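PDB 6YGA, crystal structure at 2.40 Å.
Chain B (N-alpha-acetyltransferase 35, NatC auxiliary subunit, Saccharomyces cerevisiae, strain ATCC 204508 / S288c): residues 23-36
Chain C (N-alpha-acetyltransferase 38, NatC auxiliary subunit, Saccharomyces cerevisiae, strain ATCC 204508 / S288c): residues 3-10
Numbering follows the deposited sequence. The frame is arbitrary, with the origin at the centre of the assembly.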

# COMPACT_ATOMS: atom_id res chain seq x y z
N ASP B 23 2.08 -42.55 26.19
CA ASP B 23 1.23 -41.45 26.63
C ASP B 23 1.92 -40.68 27.74
O ASP B 23 2.38 -41.27 28.73
CB ASP B 23 -0.12 -41.98 27.10
CG ASP B 23 -1.13 -40.87 27.40
OD1 ASP B 23 -0.75 -39.68 27.36
OD2 ASP B 23 -2.30 -41.19 27.66
N VAL B 24 2.00 -39.36 27.59
CA VAL B 24 2.67 -38.49 28.55
C VAL B 24 1.71 -37.38 28.97
O VAL B 24 2.14 -36.32 29.44
CB VAL B 24 3.98 -37.93 27.97
CG1 VAL B 24 4.93 -37.47 29.07
CG2 VAL B 24 4.67 -38.96 27.10
N THR B 25 0.41 -37.61 28.81
CA THR B 25 -0.57 -36.61 29.22
C THR B 25 -0.51 -36.36 30.72
O THR B 25 -0.57 -35.21 31.17
CB THR B 25 -1.99 -37.05 28.82
OG1 THR B 25 -2.04 -37.29 27.41
CG2 THR B 25 -3.00 -35.97 29.17
N SER B 26 -0.37 -37.43 31.51
CA SER B 26 -0.36 -37.28 32.96
C SER B 26 0.85 -36.49 33.44
O SER B 26 0.74 -35.61 34.30
CB SER B 26 -0.39 -38.66 33.62
OG SER B 26 0.71 -39.45 33.18
N LEU B 27 2.04 -36.80 32.90
CA LEU B 27 3.25 -36.09 33.31
C LEU B 27 3.16 -34.61 32.96
O LEU B 27 3.66 -33.76 33.71
CB LEU B 27 4.48 -36.72 32.65
CG LEU B 27 5.81 -35.99 32.90
CD1 LEU B 27 6.13 -35.93 34.39
CD2 LEU B 27 6.96 -36.63 32.12
N PHE B 28 2.52 -34.28 31.84
CA PHE B 28 2.43 -32.88 31.43
C PHE B 28 1.58 -32.07 32.41
O PHE B 28 1.89 -30.90 32.67
CB PHE B 28 1.85 -32.78 30.02
CG PHE B 28 2.88 -32.47 28.97
CD1 PHE B 28 4.05 -33.21 28.88
CD2 PHE B 28 2.68 -31.43 28.07
CE1 PHE B 28 5.00 -32.92 27.92
CE2 PHE B 28 3.63 -31.14 27.10
CZ PHE B 28 4.80 -31.89 27.03
N ASP B 29 0.52 -32.66 32.94
CA ASP B 29 -0.38 -31.90 33.81
C ASP B 29 0.24 -31.69 35.19
O ASP B 29 0.07 -30.62 35.79
CB ASP B 29 -1.73 -32.61 33.92
CG ASP B 29 -2.87 -31.65 34.23
OD1 ASP B 29 -2.59 -30.52 34.68
OD2 ASP B 29 -4.04 -32.03 34.03
N GLU B 30 0.95 -32.70 35.71
CA GLU B 30 1.65 -32.53 36.98
C GLU B 30 2.64 -31.37 36.92
O GLU B 30 2.62 -30.48 37.78
CB GLU B 30 2.39 -33.82 37.35
CG GLU B 30 1.57 -35.09 37.32
CD GLU B 30 2.43 -36.31 37.62
OE1 GLU B 30 3.52 -36.13 38.20
OE2 GLU B 30 2.02 -37.44 37.27
N LEU B 31 3.51 -31.38 35.91
CA LEU B 31 4.53 -30.34 35.80
C LEU B 31 3.90 -28.96 35.60
O LEU B 31 4.37 -27.98 36.19
CB LEU B 31 5.48 -30.66 34.64
CG LEU B 31 6.37 -31.89 34.81
CD1 LEU B 31 7.26 -32.09 33.58
CD2 LEU B 31 7.22 -31.75 36.06
N CYS B 32 2.85 -28.87 34.77
CA CYS B 32 2.22 -27.58 34.53
C CYS B 32 1.58 -27.02 35.79
O CYS B 32 1.50 -25.80 35.95
CB CYS B 32 1.18 -27.70 33.41
SG CYS B 32 1.86 -27.87 31.75
N SER B 33 1.12 -27.89 36.69
CA SER B 33 0.55 -27.42 37.94
C SER B 33 1.59 -26.75 38.83
O SER B 33 1.27 -25.80 39.55
CB SER B 33 -0.11 -28.58 38.68
OG SER B 33 -1.36 -28.93 38.10
N LYS B 34 2.84 -27.21 38.78
CA LYS B 34 3.89 -26.61 39.59
C LYS B 34 4.30 -25.24 39.07
O LYS B 34 4.88 -24.46 39.82
CB LYS B 34 5.10 -27.53 39.65
CG LYS B 34 4.79 -28.92 40.18
CD LYS B 34 6.00 -29.85 40.11
CE LYS B 34 5.69 -31.20 40.72
NZ LYS B 34 6.85 -32.13 40.64
N LEU B 35 4.01 -24.93 37.80
CA LEU B 35 4.38 -23.65 37.24
C LEU B 35 3.57 -22.52 37.86
O LEU B 35 2.38 -22.67 38.14
CB LEU B 35 4.17 -23.65 35.73
CG LEU B 35 4.85 -24.72 34.88
CD1 LEU B 35 4.30 -24.69 33.47
CD2 LEU B 35 6.36 -24.52 34.88
N LYS B 36 4.22 -21.38 38.07
CA LYS B 36 3.51 -20.18 38.46
C LYS B 36 2.61 -19.72 37.31
O LYS B 36 2.93 -19.95 36.14
CB LYS B 36 4.48 -19.07 38.86
CG LYS B 36 5.14 -19.29 40.21
CD LYS B 36 5.53 -17.98 40.86
CE LYS B 36 5.77 -18.16 42.35
NZ LYS B 36 5.94 -16.85 43.04
N ILE C 3 14.75 -37.66 36.99
CA ILE C 3 13.70 -36.67 37.19
C ILE C 3 13.54 -35.85 35.91
O ILE C 3 14.49 -35.71 35.14
CB ILE C 3 14.00 -35.77 38.41
CG1 ILE C 3 14.91 -36.50 39.42
CG2 ILE C 3 12.70 -35.33 39.07
CD1 ILE C 3 15.35 -35.66 40.63
N LEU C 4 12.35 -35.30 35.69
CA LEU C 4 12.04 -34.65 34.43
C LEU C 4 11.48 -33.25 34.64
O LEU C 4 10.97 -32.90 35.71
CB LEU C 4 11.06 -35.48 33.59
CG LEU C 4 11.73 -36.46 32.63
CD1 LEU C 4 10.72 -37.02 31.65
CD2 LEU C 4 12.88 -35.77 31.89
N LYS C 5 11.57 -32.45 33.57
CA LYS C 5 11.03 -31.11 33.52
C LYS C 5 10.43 -30.88 32.14
O LYS C 5 10.79 -31.56 31.17
CB LYS C 5 12.10 -30.05 33.82
CG LYS C 5 12.52 -29.96 35.27
CD LYS C 5 11.40 -29.38 36.12
CE LYS C 5 11.89 -28.98 37.51
NZ LYS C 5 12.86 -27.85 37.45
N LEU C 6 9.52 -29.91 32.06
CA LEU C 6 8.97 -29.53 30.76
C LEU C 6 10.04 -28.98 29.83
O LEU C 6 9.94 -29.13 28.61
CB LEU C 6 7.85 -28.51 30.95
CG LEU C 6 6.57 -29.01 31.63
CD1 LEU C 6 5.74 -27.82 32.07
CD2 LEU C 6 5.79 -29.90 30.68
N SER C 7 11.07 -28.34 30.39
CA SER C 7 12.16 -27.80 29.58
C SER C 7 12.83 -28.88 28.74
O SER C 7 13.33 -28.60 27.65
CB SER C 7 13.19 -27.12 30.48
OG SER C 7 14.24 -26.54 29.72
N ASP C 8 12.85 -30.12 29.24
CA ASP C 8 13.45 -31.21 28.47
C ASP C 8 12.65 -31.52 27.22
O ASP C 8 13.20 -32.03 26.24
CB ASP C 8 13.57 -32.46 29.34
CG ASP C 8 14.32 -32.21 30.64
OD1 ASP C 8 15.50 -31.82 30.58
OD2 ASP C 8 13.72 -32.41 31.71
N PHE C 9 11.35 -31.20 27.22
CA PHE C 9 10.46 -31.64 26.15
C PHE C 9 10.47 -30.70 24.95
O PHE C 9 10.27 -31.16 23.82
CB PHE C 9 9.03 -31.77 26.68
CG PHE C 9 8.73 -33.12 27.28
CD1 PHE C 9 9.30 -33.50 28.48
CD2 PHE C 9 7.88 -33.99 26.64
CE1 PHE C 9 9.01 -34.74 29.03
CE2 PHE C 9 7.58 -35.23 27.18
CZ PHE C 9 8.15 -35.61 28.38
N ILE C 10 10.68 -29.40 25.17
CA ILE C 10 10.57 -28.44 24.07
C ILE C 10 11.59 -28.76 22.99
O ILE C 10 12.71 -29.20 23.27
CB ILE C 10 10.73 -27.00 24.59
CG1 ILE C 10 12.08 -26.83 25.28
CG2 ILE C 10 9.57 -26.65 25.53
CD1 ILE C 10 12.27 -25.47 25.92

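No hydrogen bond crosses between the two stretches; the 437 Å² they bury together is held by apolar packing. The chain B helix presents B:Leu27, B:Phe28 and B:Leu31, with B:Val24 at the N-cap position before it and B:Leu35 just beyond it. B:Val24, B:Leu27 and B:Leu31 point toward chain C, while B:Phe28 and B:Leu35 start out sideways and bring their ends nearer.

Aromatic geometry organises one part of the contact. The edge of B:Phe28 meets the face of C:Phe9, with centroids 5.1 Å apart, planes at 78°, and B:Phe28 CE1 3.3 Å from C:Phe9 CD2. The face of B:Phe28 receives a methyl: C:Leu6 CD2 lies 4.0 Å from its ring centroid and 5° off the normal, a CH-pi contact. A flat ring suits this place because its face and edge serve different partners.

Other apolar side chains pack around this pair. C:Leu6, with 115 Å² covered, is the largest contributor; its CG approaches B:Leu31 CB at 3.6 Å, and its branched end suits the site, CD2 covering the B:Phe28 face while CD1 reaches B:Leu35 CD1 at 3.7 Å and B:Cys32 SG at 3.9 Å. B:Leu27 CD2 touches C:Leu4 CD1 at 3.8 Å, while B:Val24 CG1 meets C:Phe9 CZ at 3.8 Å.

Side chain also packs against backbone: B:Leu31 CD1 is 3.5 Å from C:Leu6 N. Within chain C, C:Lys5 N donates to C:Asp8 OD2 (2.8 Å) and C:Phe9 N to C:Leu6 O (2.9 Å), bracing the turn that carries both C:Leu6 and C:Phe9.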